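Long-range contacts in cadherin-23 (Mus musculus, PDB 5UZ8), which probably mediates calcium-dependent cell adhesion and, as part of the hair-cell tip link, helps convey force in the mechanotransduction of hearing: residues L44-T48 and S63-K67; D108-P114 and D142-F148; D183-A189 and V207-V213; R220-P226 and L305-M310. All blocks are in the same frame, centred on the assembly; numbering follows the deposited sequence.

How the interactions relate
The four contacts come in series along a chain of three cadherin repeats, and none touches another. Interaction 1 lies in the first repeat, between strands 46-53 and 66-70 of its two sheets. Interaction 2 is the calcium-binding junction of the first and second repeats, its centre about 37 Å from that of interaction 1. Interaction 3 pairs strands 184-193 and 204-214 in the second repeat. Its nearest atoms are about 8 Å from interaction 2. Interaction 4 docks the run that enters the third repeat onto strand 306-316. Interactions 1 and 4 are about 98 Å apart between centres, on opposite sides of the chain's centre. This gives an elongated rod of beta domains joined by calcium sites.

Interaction 1 of 4, residues L44-T48 and S63-K67; sequences LITYT and SSAGK
Residues 44-48 are extended and run into strand 46-53. Residues 63-67 make a turn and lead into strand 66-70. S63 and S64 have near-helical backbone angles (phi/psi -73/-9 and -83/-9), A65 is extended (-145/169), and G66 sits at -101/32. The nearest CA pairs are Y47-S63 at 4.9 Å and T46-S64 at 5.5 Å. S63 O accepts the one direct hydrogen bond, from Y47 N at 2.9 Å and almost straight. T46 CA also approaches S63 O, at 3.5 Å, and S63 CA lies 3.6 Å from Y47 O. A water joins S63 OG (2.7 Å) to T46 OG1 (3.2 Å), which also bonds N91. S64 O is linked through a second water to I45 O, at 2.7 and 2.6 Å. A65 C lies 3.3 Å from Y47 CD1. G66 CA then sits over the face of the Y47 ring, 4.1 Å from its centroid. The Y47 side chain is rotamer m with chi2 85°. Its OH bonds A34 N on strand 28-35, and its side chain also touches strand 81-89. Y47 thus bridges the two sheets of the Greek-key beta sandwich of a cadherin repeat.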
loop_
_atom_site.group_PDB
_atom_site.type_symbol
_atom_site.label_atom_id
_atom_site.label_comp_id
_atom_site.label_asym_id
_atom_site.label_seq_id
_atom_site.Cartn_x
_atom_site.Cartn_y
_atom_site.Cartn_z
ATOM N N LEU A 44 -28.940 -58.204 -7.758
ATOM C CA LEU A 44 -27.800 -57.513 -8.380
ATOM C C LEU A 44 -28.061 -56.003 -8.449
ATOM O O LEU A 44 -28.962 -55.567 -9.167
ATOM C CB LEU A 44 -27.584 -58.061 -9.787
ATOM C CG LEU A 44 -26.421 -57.523 -10.606
ATOM C CD1 LEU A 44 -25.132 -57.504 -9.793
ATOM C CD2 LEU A 44 -26.281 -58.382 -11.855
ATOM N N ILE A 45 -27.269 -55.215 -7.725
ATOM C CA ILE A 45 -27.565 -53.791 -7.575
ATOM C C ILE A 45 -26.792 -52.958 -8.569
ATOM O O ILE A 45 -25.583 -53.076 -8.654
ATOM C CB ILE A 45 -27.286 -53.297 -6.138
ATOM C CG1 ILE A 45 -28.182 -54.083 -5.159
ATOM C CG2 ILE A 45 -27.535 -51.787 -6.018
ATOM C CD1 ILE A 45 -27.774 -53.919 -3.716
ATOM N N THR A 46 -27.513 -52.074 -9.260
ATOM C CA THR A 46 -26.965 -51.051 -10.158
ATOM C C THR A 46 -27.137 -49.668 -9.509
ATOM O O THR A 46 -28.237 -49.336 -9.045
ATOM C CB THR A 46 -27.763 -51.058 -11.477
ATOM O OG1 THR A 46 -27.567 -52.308 -12.115
ATOM C CG2 THR A 46 -27.345 -49.952 -12.429
ATOM N N TYR A 47 -26.069 -48.883 -9.471
ATOM C CA TYR A 47 -26.112 -47.542 -8.915
ATOM C C TYR A 47 -26.121 -46.536 -10.044
ATOM O O TYR A 47 -25.343 -46.652 -10.988
ATOM C CB TYR A 47 -24.905 -47.246 -8.016
ATOM C CG TYR A 47 -24.797 -48.168 -6.823
ATOM C CD1 TYR A 47 -24.182 -49.394 -6.932
ATOM C CD2 TYR A 47 -25.330 -47.807 -5.581
ATOM C CE1 TYR A 47 -24.111 -50.270 -5.855
ATOM C CE2 TYR A 47 -25.261 -48.661 -4.500
ATOM C CZ TYR A 47 -24.631 -49.881 -4.628
ATOM O OH TYR A 47 -24.545 -50.715 -3.548
ATOM N N THR A 48 -27.014 -45.558 -9.934
ATOM C CA THR A 48 -26.983 -44.373 -10.779
ATOM C C THR A 48 -27.115 -43.121 -9.895
ATOM O O THR A 48 -27.577 -43.206 -8.737
ATOM C CB THR A 48 -28.127 -44.395 -11.807
ATOM O OG1 THR A 48 -29.392 -44.511 -11.127
ATOM C CG2 THR A 48 -27.975 -45.568 -12.781
ATOM N N SER A 63 -21.050 -48.230 -12.415
ATOM C CA SER A 63 -22.417 -48.502 -11.956
ATOM C C SER A 63 -22.540 -49.739 -11.030
ATOM O O SER A 63 -23.599 -49.971 -10.453
ATOM C CB SER A 63 -23.363 -48.633 -13.153
ATOM O OG SER A 63 -23.153 -49.873 -13.792
ATOM N N SER A 64 -21.481 -50.533 -10.894
ATOM C CA SER A 64 -21.527 -51.725 -10.033
ATOM C C SER A 64 -21.281 -51.425 -8.555
ATOM O O SER A 64 -21.453 -52.319 -7.728
ATOM C CB SER A 64 -20.509 -52.780 -10.499
ATOM O OG SER A 64 -19.178 -52.326 -10.270
ATOM N N ALA A 65 -20.889 -50.199 -8.228
ATOM C CA ALA A 65 -20.616 -49.808 -6.850
ATOM C C ALA A 65 -21.023 -48.372 -6.581
ATOM O O ALA A 65 -21.289 -47.612 -7.515
ATOM C CB ALA A 65 -19.138 -49.987 -6.547
ATOM N N GLY A 66 -21.038 -47.986 -5.300
ATOM C CA GLY A 66 -21.456 -46.647 -4.914
ATOM C C GLY A 66 -20.293 -45.709 -4.624
ATOM O O GLY A 66 -20.424 -44.778 -3.816
ATOM N N LYS A 67 -19.173 -45.886 -5.315
ATOM C CA LYS A 67 -18.051 -44.983 -5.137
ATOM C C LYS A 67 -18.213 -43.746 -6.016
ATOM O O LYS A 67 -18.236 -43.868 -7.235
ATOM C CB LYS A 67 -16.730 -45.675 -5.456
ATOM C CG LYS A 67 -15.551 -44.774 -5.115
ATOM C CD LYS A 67 -14.252 -45.266 -5.734
ATOM C CE LYS A 67 -13.760 -46.545 -5.112
ATOM N NZ LYS A 67 -12.685 -47.060 -6.014
HETATM O O HOH W 1 -23.556 -53.979 -7.377
HETATM O O HOH W 2 -24.493 -52.135 -13.133
#

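Interaction 2 of 4, residues D108-P114 and D142-F148; sequences DINDNNP and DADSGNF. With CA (calcium ion), chain I; CA (calcium ion), chain J; CA (calcium ion), chain K.
Segments 108-114 and 142-148, almost without regular structure, meet around calcium ions. The chain I ion binds N112 O (2.3 Å), D142 OD1 (2.6 Å) and, at 2.4 Å each, N110 OD1, D142 OD2, D144 OD2 and F148 O, with D193. The chain J ion takes D108 OD1 (2.2 Å), I109 O (2.5 Å), D111 OD1 (2.4 Å) and D144 OD1 (2.3 Å), with E21 and E77. D144 (rotamer m) thus bridges both. The chain K ion binds D111 OD2 and water 3 (both 2.4 Å) and water 5 (2.5 Å); E21, D75 and E77 complete it. Hydrogen bonds, all 3.0 Å, run from N112 N to D144 OD2, N112 ND2 to D144 OD1 and water 3, S145 N to D108 OD2, and, as an Asx turn, D144 N to D142 OD1. N110 CB lies over the F148 ring (rotamer m), 3.7 Å from its centroid. P114 CA is 4.5 Å from D142 CA. DINDNNP and DAD are the DxNDNxP linker and DxD motifs of a cadherin inter-repeat junction.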
loop_
_atom_site.group_PDB
_atom_site.type_symbol
_atom_site.label_atom_id
_atom_site.label_comp_id
_atom_site.label_asym_id
_atom_site.label_seq_id
_atom_site.Cartn_x
_atom_site.Cartn_y
_atom_site.Cartn_z
ATOM N N ASP A 108 -13.665 -24.638 2.324
ATOM C CA ASP A 108 -12.813 -23.568 1.812
ATOM C C ASP A 108 -11.351 -23.893 2.109
ATOM O O ASP A 108 -11.002 -24.285 3.240
ATOM C CB ASP A 108 -13.217 -22.269 2.527
ATOM C CG ASP A 108 -12.455 -21.032 2.073
ATOM O OD1 ASP A 108 -12.133 -20.892 0.861
ATOM O OD2 ASP A 108 -12.257 -20.142 2.949
ATOM N N ILE A 109 -10.496 -23.675 1.127
ATOM C CA ILE A 109 -9.038 -23.621 1.339
ATOM C C ILE A 109 -8.540 -22.208 1.032
ATOM O O ILE A 109 -9.222 -21.423 0.370
ATOM C CB ILE A 109 -8.254 -24.682 0.501
ATOM C CG1 ILE A 109 -8.152 -24.275 -0.964
ATOM C CG2 ILE A 109 -8.861 -26.073 0.669
ATOM C CD1 ILE A 109 -7.447 -25.277 -1.873
ATOM N N ASN A 110 -7.355 -21.880 1.515
ATOM C CA ASN A 110 -6.816 -20.558 1.354
ATOM C C ASN A 110 -6.112 -20.433 0.009
ATOM O O ASN A 110 -4.874 -20.375 -0.065
ATOM C CB ASN A 110 -5.886 -20.192 2.514
ATOM C CG ASN A 110 -5.502 -18.726 2.498
ATOM O OD1 ASN A 110 -6.228 -17.913 1.948
ATOM N ND2 ASN A 110 -4.378 -18.384 3.098
ATOM N N ASP A 111 -6.923 -20.352 -1.047
ATOM C CA ASP A 111 -6.412 -20.301 -2.422
ATOM C C ASP A 111 -6.526 -18.925 -3.102
ATOM O O ASP A 111 -6.228 -18.808 -4.299
ATOM C CB ASP A 111 -7.010 -21.432 -3.291
ATOM C CG ASP A 111 -8.539 -21.400 -3.405
ATOM O OD1 ASP A 111 -9.250 -20.760 -2.593
ATOM O OD2 ASP A 111 -9.066 -22.126 -4.287
ATOM N N ASN A 112 -6.926 -17.899 -2.364
ATOM C CA ASN A 112 -6.944 -16.540 -2.896
ATOM C C ASN A 112 -6.046 -15.620 -2.060
ATOM O O ASN A 112 -6.105 -15.638 -0.825
ATOM C CB ASN A 112 -8.360 -15.981 -2.947
ATOM C CG ASN A 112 -9.202 -16.679 -4.010
ATOM O OD1 ASN A 112 -9.184 -16.272 -5.174
ATOM N ND2 ASN A 112 -9.859 -17.779 -3.627
ATOM N N ASN A 113 -5.250 -14.813 -2.744
ATOM C CA ASN A 113 -4.412 -13.815 -2.087
ATOM C C ASN A 113 -5.241 -12.578 -1.822
ATOM O O ASN A 113 -6.113 -12.255 -2.637
ATOM C CB ASN A 113 -3.260 -13.379 -2.993
ATOM C CG ASN A 113 -2.226 -14.468 -3.187
ATOM O OD1 ASN A 113 -2.563 -15.565 -3.527
ATOM N ND2 ASN A 113 -0.961 -14.151 -2.960
ATOM N N PRO A 114 -4.861 -11.800 -0.786
ATOM C CA PRO A 114 -5.399 -10.429 -0.730
ATOM C C PRO A 114 -4.886 -9.641 -1.912
ATOM O O PRO A 114 -3.712 -9.788 -2.298
ATOM C CB PRO A 114 -4.866 -9.861 0.586
ATOM C CG PRO A 114 -4.285 -10.987 1.330
ATOM C CD PRO A 114 -3.926 -12.067 0.310
ATOM N N ASP A 142 -10.087 -10.062 -0.147
ATOM C CA ASP A 142 -9.713 -11.478 -0.197
ATOM C C ASP A 142 -10.986 -12.315 -0.420
ATOM O O ASP A 142 -11.928 -12.258 0.361
ATOM C CB ASP A 142 -9.004 -11.874 1.071
ATOM C CG ASP A 142 -8.336 -13.250 0.979
ATOM O OD1 ASP A 142 -9.047 -14.259 0.756
ATOM O OD2 ASP A 142 -7.115 -13.364 1.256
ATOM N N ALA A 143 -10.974 -13.100 -1.487
ATOM C CA ALA A 143 -12.138 -13.884 -1.913
ATOM C C ALA A 143 -12.447 -15.171 -1.128
ATOM O O ALA A 143 -13.497 -15.761 -1.344
ATOM C CB ALA A 143 -11.994 -14.202 -3.405
ATOM N N ASP A 144 -11.588 -15.573 -0.187
ATOM C CA ASP A 144 -11.867 -16.734 0.654
ATOM C C ASP A 144 -12.886 -16.375 1.750
ATOM O O ASP A 144 -13.545 -15.324 1.677
ATOM C CB ASP A 144 -10.555 -17.280 1.234
ATOM C CG ASP A 144 -9.602 -17.750 0.150
ATOM O OD1 ASP A 144 -10.034 -18.514 -0.733
ATOM O OD2 ASP A 144 -8.437 -17.311 0.151
ATOM N N SER A 145 -13.016 -17.254 2.723
ATOM C CA SER A 145 -13.946 -17.110 3.820
ATOM C C SER A 145 -13.245 -17.268 5.173
ATOM O O SER A 145 -12.158 -17.833 5.284
ATOM C CB SER A 145 -15.085 -18.106 3.663
ATOM O OG SER A 145 -15.824 -17.767 2.460
ATOM N N GLY A 146 -13.878 -16.728 6.198
ATOM C CA GLY A 146 -13.396 -16.891 7.556
ATOM C C GLY A 146 -11.975 -16.363 7.684
ATOM O O GLY A 146 -11.671 -15.336 7.136
ATOM N N ASN A 147 -11.144 -17.064 8.447
ATOM C CA ASN A 147 -9.763 -16.597 8.725
ATOM C C ASN A 147 -8.926 -16.425 7.463
ATOM O O ASN A 147 -8.083 -15.537 7.396
ATOM C CB ASN A 147 -9.016 -17.507 9.693
ATOM C CG ASN A 147 -8.069 -16.731 10.576
ATOM O OD1 ASN A 147 -8.550 -15.948 11.404
ATOM N ND2 ASN A 147 -6.752 -16.913 10.421
ATOM N N PHE A 148 -9.191 -17.263 6.464
ATOM C CA PHE A 148 -8.499 -17.186 5.204
ATOM C C PHE A 148 -8.736 -15.903 4.419
ATOM O O PHE A 148 -8.004 -15.623 3.457
ATOM C CB PHE A 148 -8.901 -18.398 4.344
ATOM C CG PHE A 148 -8.491 -19.724 4.900
ATOM C CD1 PHE A 148 -7.417 -19.866 5.792
ATOM C CD2 PHE A 148 -9.115 -20.873 4.438
ATOM C CE1 PHE A 148 -7.025 -21.112 6.239
ATOM C CE2 PHE A 148 -8.716 -22.122 4.865
ATOM C CZ PHE A 148 -7.670 -22.257 5.783
HETATM CA CA CA I . -7.011 -15.771 1.283
HETATM CA CA CA J . -11.050 -20.565 -1.069
HETATM CA CA CA K . -11.258 -21.462 -4.830
HETATM O O HOH W 3 -10.509 -19.527 -5.951
HETATM O O HOH W 4 -8.706 -12.377 -3.471
HETATM O O HOH W 5 -10.774 -22.610 -6.944
#

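Interaction 3 of 4, residues D183-A189 and V207-V213; sequences DHYILTA and VQVVIRV
L187 and V209 face each other at the apolar centre, CB to CB 4.4 Å. They belong to an antiparallel beta hairpin of the second cadherin repeat. L187 CD1 (rotamer m, t) reaches I211 CD1 at 4.2 Å. A189 CB meets V207 CG1 at 4.0 Å and V209 CG2 at 4.1 Å, and Y185 CE1 meets V213 CG2 at 3.9 Å. This face packs into the sandwich core, on F162 and on strand 134-141. The strand axes approach to 4.5 Å, with directions 153° apart. Y185-I211, L187-V209 and A189-V207 are the hydrogen-bonded pairs, each with two N-to-O bonds of 2.7 to 2.9 Å. H184-R212, I186-V210 and T188-Q208 are the non-hydrogen-bonded pairs, on the other face. V213 N adds a bond to D183 O at 2.9 Å. On the outer face, T188 OG1 (rotamer m) donates to Q208 OE1 at 2.8 Å. A water accepts from Q208 NE2 and donates to T188 OG1 and I186 O. H184 ND1 donates to D183 OD1 at 2.7 Å. R212 NE bonds Q122, while R212 NH1 lies over the H184 ring, 3.7 Å from H184 CD2.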
loop_
_atom_site.group_PDB
_atom_site.type_symbol
_atom_site.label_atom_id
_atom_site.label_comp_id
_atom_site.label_asym_id
_atom_site.label_seq_id
_atom_site.Cartn_x
_atom_site.Cartn_y
_atom_site.Cartn_z
ATOM N N ASP A 183 12.341 14.595 0.532
ATOM C CA ASP A 183 11.195 15.275 -0.094
ATOM C C ASP A 183 10.086 14.350 -0.591
ATOM O O ASP A 183 9.039 14.821 -1.021
ATOM C CB ASP A 183 11.625 16.235 -1.217
ATOM C CG ASP A 183 12.281 15.554 -2.396
ATOM O OD1 ASP A 183 12.399 14.317 -2.458
ATOM O OD2 ASP A 183 12.694 16.311 -3.313
ATOM N N HIS A 184 10.311 13.046 -0.559
ATOM C CA HIS A 184 9.243 12.097 -0.840
ATOM C C HIS A 184 9.690 10.693 -0.415
ATOM O O HIS A 184 10.897 10.413 -0.291
ATOM C CB HIS A 184 8.897 12.039 -2.323
ATOM C CG HIS A 184 9.971 11.442 -3.173
ATOM N ND1 HIS A 184 11.175 12.073 -3.384
ATOM C CD2 HIS A 184 10.016 10.292 -3.883
ATOM C CE1 HIS A 184 11.917 11.342 -4.204
ATOM N NE2 HIS A 184 11.237 10.253 -4.519
ATOM N N TYR A 185 8.705 9.827 -0.248
ATOM C CA TYR A 185 8.896 8.446 0.190
ATOM C C TYR A 185 8.174 7.516 -0.779
ATOM O O TYR A 185 7.080 7.853 -1.282
ATOM C CB TYR A 185 8.287 8.292 1.592
ATOM C CG TYR A 185 8.933 9.158 2.627
ATOM C CD1 TYR A 185 8.559 10.491 2.779
ATOM C CD2 TYR A 185 9.936 8.649 3.465
ATOM C CE1 TYR A 185 9.175 11.306 3.740
ATOM C CE2 TYR A 185 10.519 9.428 4.459
ATOM C CZ TYR A 185 10.128 10.767 4.576
ATOM O OH TYR A 185 10.713 11.584 5.500
ATOM N N ILE A 186 8.763 6.348 -1.016
ATOM C CA ILE A 186 8.095 5.291 -1.764
ATOM C C ILE A 186 8.104 4.065 -0.843
ATOM O O ILE A 186 9.125 3.428 -0.689
ATOM C CB ILE A 186 8.801 5.009 -3.116
ATOM C CG1 ILE A 186 8.959 6.320 -3.893
ATOM C CG2 ILE A 186 8.021 3.954 -3.916
ATOM C CD1 ILE A 186 9.599 6.156 -5.257
ATOM N N LEU A 187 6.963 3.797 -0.228
ATOM C CA LEU A 187 6.817 2.788 0.805
ATOM C C LEU A 187 6.137 1.544 0.234
ATOM O O LEU A 187 5.328 1.639 -0.672
ATOM C CB LEU A 187 5.957 3.326 1.911
ATOM C CG LEU A 187 6.397 4.629 2.566
ATOM C CD1 LEU A 187 5.367 4.932 3.650
ATOM C CD2 LEU A 187 7.831 4.470 3.063
ATOM N N THR A 188 6.501 0.387 0.758
ATOM C CA THR A 188 5.829 -0.862 0.416
ATOM C C THR A 188 4.832 -1.210 1.513
ATOM O O THR A 188 5.234 -1.415 2.662
ATOM C CB THR A 188 6.852 -1.995 0.274
ATOM O OG1 THR A 188 7.802 -1.654 -0.755
ATOM C CG2 THR A 188 6.155 -3.285 -0.087
ATOM N N ALA A 189 3.556 -1.296 1.150
ATOM C CA ALA A 189 2.505 -1.769 2.047
ATOM C C ALA A 189 2.199 -3.228 1.701
ATOM O O ALA A 189 2.135 -3.580 0.512
ATOM C CB ALA A 189 1.256 -0.932 1.915
ATOM N N VAL A 207 1.944 -3.459 -2.363
ATOM C CA VAL A 207 1.721 -2.330 -3.238
ATOM C C VAL A 207 2.654 -1.170 -2.842
ATOM O O VAL A 207 3.094 -1.107 -1.672
ATOM C CB VAL A 207 0.252 -1.901 -3.198
ATOM C CG1 VAL A 207 -0.100 -1.258 -1.876
ATOM C CG2 VAL A 207 -0.091 -0.961 -4.322
ATOM N N GLN A 208 2.993 -0.286 -3.796
ATOM C CA GLN A 208 3.817 0.877 -3.488
ATOM C C GLN A 208 2.938 2.085 -3.183
ATOM O O GLN A 208 1.906 2.314 -3.841
ATOM C CB GLN A 208 4.818 1.211 -4.590
ATOM C CG GLN A 208 5.758 0.093 -4.959
ATOM C CD GLN A 208 6.674 -0.291 -3.832
ATOM O OE1 GLN A 208 6.515 -1.374 -3.197
ATOM N NE2 GLN A 208 7.608 0.576 -3.543
ATOM N N VAL A 209 3.349 2.822 -2.159
ATOM C CA VAL A 209 2.678 4.039 -1.692
ATOM C C VAL A 209 3.661 5.201 -1.720
ATOM O O VAL A 209 4.677 5.143 -1.020
ATOM C CB VAL A 209 2.165 3.863 -0.258
ATOM C CG1 VAL A 209 1.426 5.141 0.189
ATOM C CG2 VAL A 209 1.259 2.639 -0.183
ATOM N N VAL A 210 3.380 6.223 -2.539
ATOM C CA VAL A 210 4.190 7.407 -2.659
ATOM C C VAL A 210 3.615 8.501 -1.768
ATOM O O VAL A 210 2.419 8.833 -1.842
ATOM C CB VAL A 210 4.241 7.946 -4.109
ATOM C CG1 VAL A 210 5.059 9.234 -4.188
ATOM C CG2 VAL A 210 4.827 6.908 -5.041
ATOM N N ILE A 211 4.469 9.108 -0.963
ATOM C CA ILE A 211 4.086 10.296 -0.209
ATOM C C ILE A 211 5.054 11.395 -0.601
ATOM O O ILE A 211 6.254 11.321 -0.301
ATOM C CB ILE A 211 4.094 10.070 1.313
ATOM C CG1 ILE A 211 2.967 9.119 1.696
ATOM C CG2 ILE A 211 3.892 11.401 2.059
ATOM C CD1 ILE A 211 3.144 8.408 3.024
ATOM N N ARG A 212 4.538 12.408 -1.284
ATOM C CA ARG A 212 5.353 13.542 -1.709
ATOM C C ARG A 212 5.179 14.650 -0.685
ATOM O O ARG A 212 4.067 14.924 -0.236
ATOM C CB ARG A 212 4.999 13.998 -3.110
ATOM C CG ARG A 212 5.204 12.887 -4.133
ATOM C CD ARG A 212 5.261 13.382 -5.578
ATOM N NE ARG A 212 5.394 12.247 -6.464
ATOM C CZ ARG A 212 6.529 11.595 -6.720
ATOM N NH1 ARG A 212 7.704 12.006 -6.227
ATOM N NH2 ARG A 212 6.480 10.527 -7.508
ATOM N N VAL A 213 6.294 15.258 -0.290
ATOM C CA VAL A 213 6.302 16.207 0.814
ATOM C C VAL A 213 6.424 17.593 0.216
ATOM O O VAL A 213 7.425 17.917 -0.419
ATOM C CB VAL A 213 7.471 15.928 1.759
ATOM C CG1 VAL A 213 7.458 16.889 2.945
ATOM C CG2 VAL A 213 7.401 14.497 2.238
HETATM O O HOH W 6 8.443 17.298 -2.779
HETATM O O HOH W 7 9.313 0.757 -1.241
#

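Interaction 4 of 4, residues R220-P226 and L305-M310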
loop_
_atom_site.group_PDB
_atom_site.type_symbol
_atom_site.label_atom_id
_atom_site.label_comp_id
_atom_site.label_asym_id
_atom_site.label_seq_id
_atom_site.Cartn_x
_atom_site.Cartn_y
_atom_site.Cartn_z
ATOM N N ARG A 220 15.122 30.302 6.875
ATOM C CA ARG A 220 15.492 31.671 6.628
ATOM C C ARG A 220 16.785 31.700 5.818
ATOM O O ARG A 220 17.609 30.799 5.909
ATOM C CB ARG A 220 15.619 32.479 7.936
ATOM C CG ARG A 220 16.905 32.211 8.684
ATOM C CD ARG A 220 16.926 32.844 10.042
ATOM N NE ARG A 220 16.903 34.297 9.982
ATOM C CZ ARG A 220 17.026 35.077 11.048
ATOM N NH1 ARG A 220 17.258 34.551 12.247
ATOM N NH2 ARG A 220 16.947 36.404 10.923
ATOM N N PRO A 221 16.954 32.734 4.998
ATOM C CA PRO A 221 18.214 32.962 4.288
ATOM C C PRO A 221 19.405 33.089 5.238
ATOM O O PRO A 221 19.244 33.627 6.341
ATOM C CB PRO A 221 17.970 34.279 3.582
ATOM C CG PRO A 221 16.489 34.352 3.426
ATOM C CD PRO A 221 15.934 33.746 4.668
ATOM N N GLN A 222 20.552 32.557 4.841
ATOM C CA GLN A 222 21.771 32.592 5.669
ATOM C C GLN A 222 22.908 33.060 4.849
ATOM O O GLN A 222 23.084 32.585 3.714
ATOM C CB GLN A 222 22.309 31.183 6.064
ATOM C CG GLN A 222 21.473 30.309 6.868
ATOM C CD GLN A 222 22.218 28.994 7.121
ATOM O OE1 GLN A 222 22.111 28.026 6.335
ATOM N NE2 GLN A 222 23.020 28.981 8.172
ATOM N N PHE A 223 23.745 33.888 5.464
ATOM C CA PHE A 223 25.114 34.091 4.980
ATOM C C PHE A 223 26.117 33.154 5.694
ATOM O O PHE A 223 25.883 32.658 6.808
ATOM C CB PHE A 223 25.500 35.548 5.180
ATOM C CG PHE A 223 24.687 36.510 4.357
ATOM C CD1 PHE A 223 25.094 36.873 3.078
ATOM C CD2 PHE A 223 23.518 37.056 4.851
ATOM C CE1 PHE A 223 24.363 37.779 2.322
ATOM C CE2 PHE A 223 22.771 37.970 4.103
ATOM C CZ PHE A 223 23.191 38.322 2.831
ATOM N N SER A 224 27.266 32.958 5.062
ATOM C CA SER A 224 28.273 32.004 5.550
ATOM C C SER A 224 28.958 32.426 6.848
ATOM O O SER A 224 29.415 31.578 7.615
ATOM C CB SER A 224 29.340 31.789 4.483
ATOM O OG SER A 224 30.050 32.989 4.249
ATOM N N LYS A 225 29.038 33.735 7.085
ATOM C CA LYS A 225 29.604 34.250 8.319
ATOM C C LYS A 225 28.975 35.598 8.659
ATOM O O LYS A 225 28.348 36.202 7.808
ATOM C CB LYS A 225 31.133 34.356 8.169
ATOM C CG LYS A 225 31.594 35.261 7.045
ATOM C CD LYS A 225 33.098 35.208 6.857
ATOM C CE LYS A 225 33.501 36.047 5.666
ATOM N NZ LYS A 225 34.968 36.211 5.567
ATOM N N PRO A 226 29.129 36.051 9.910
ATOM C CA PRO A 226 28.474 37.263 10.349
ATOM C C PRO A 226 29.168 38.579 9.980
ATOM O O PRO A 226 28.574 39.646 10.189
ATOM C CB PRO A 226 28.415 37.088 11.875
ATOM C CG PRO A 226 29.646 36.289 12.198
ATOM C CD PRO A 226 29.777 35.340 11.035
ATOM N N LEU A 305 10.956 35.559 4.889
ATOM C CA LEU A 305 11.985 35.428 5.926
ATOM C C LEU A 305 13.248 36.141 5.458
ATOM O O LEU A 305 13.555 36.156 4.264
ATOM C CB LEU A 305 12.335 33.969 6.215
ATOM C CG LEU A 305 11.152 33.085 6.605
ATOM C CD1 LEU A 305 11.542 31.616 6.760
ATOM C CD2 LEU A 305 10.506 33.667 7.860
ATOM N N TRP A 306 13.954 36.730 6.411
ATOM C CA TRP A 306 15.240 37.406 6.148
ATOM C C TRP A 306 16.409 36.827 6.958
ATOM O O TRP A 306 16.227 36.180 8.003
ATOM C CB TRP A 306 15.125 38.922 6.452
ATOM C CG TRP A 306 14.776 39.213 7.869
ATOM C CD1 TRP A 306 13.508 39.317 8.383
ATOM C CD2 TRP A 306 15.668 39.378 8.974
ATOM N NE1 TRP A 306 13.562 39.519 9.723
ATOM C CE2 TRP A 306 14.872 39.588 10.118
ATOM C CE3 TRP A 306 17.066 39.341 9.118
ATOM C CZ2 TRP A 306 15.412 39.771 11.394
ATOM C CZ3 TRP A 306 17.611 39.562 10.397
ATOM C CH2 TRP A 306 16.782 39.761 11.514
ATOM N N GLY A 307 17.620 37.105 6.450
ATOM C CA GLY A 307 18.854 36.856 7.138
ATOM C C GLY A 307 19.776 38.032 6.815
ATOM O O GLY A 307 19.617 38.681 5.780
ATOM N N THR A 308 20.723 38.304 7.700
ATOM C CA THR A 308 21.647 39.407 7.501
ATOM C C THR A 308 23.101 38.991 7.740
ATOM O O THR A 308 23.400 37.937 8.305
ATOM C CB THR A 308 21.377 40.624 8.422
ATOM O OG1 THR A 308 21.474 40.236 9.793
ATOM C CG2 THR A 308 20.013 41.247 8.155
ATOM N N THR A 309 23.980 39.846 7.267
ATOM C CA THR A 309 25.373 39.832 7.659
ATOM C C THR A 309 25.871 41.266 7.623
ATOM O O THR A 309 25.173 42.158 7.118
ATOM C CB THR A 309 26.194 38.915 6.745
ATOM O OG1 THR A 309 27.529 38.827 7.249
ATOM C CG2 THR A 309 26.220 39.424 5.331
ATOM N N MET A 310 27.043 41.485 8.219
ATOM C CA MET A 310 27.644 42.806 8.240
ATOM C C MET A 310 28.779 42.866 7.224
ATOM O O MET A 310 29.456 41.862 6.962
ATOM C CB MET A 310 28.127 43.163 9.655
ATOM C CG MET A 310 27.004 43.252 10.690
ATOM S SD MET A 310 25.619 44.283 10.157
ATOM C CE MET A 310 24.364 43.986 11.408
HETATM O O HOH W 8 22.805 35.223 7.994
#
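W306 O is doubly satisfied by one side chain. R220 NE donates to it at 2.8 Å and R220 NH2 at 3.0 Å. The same guanidinium lies over the W306 six-membered ring, a cation-pi contact with R220 CZ 4.6 Å from the centroid. The other direct bonds lie at the far end. T309 OG1 donates to K225 O at 2.8 Å, and M310 N donates to P226 O at 3.1 Å. Between the two ends, one water accepts from F223 N (3.0 Å) and donates to T308 O (2.8 Å). P221 has no N-H to give, and its O meets G307 CA at 3.3 Å. A CB on G307 would clash with that oxygen. Backbone bonds of G307 to A297 and T309 to V295 hold the strand to its sheet neighbour 290-298. L305 N is taken by D299 OD1. Apolar contacts fill in: T309 CG2 sits over the F223 ring, 3.5 Å from its centroid, and P221 CD is 3.9 Å from L305 CB. The bond at P226 leads into the parallel pairing of strands 227-233 and 306-316. This is how the chain leaves a calcium-binding linker and joins the sheet of the next cadherin repeat.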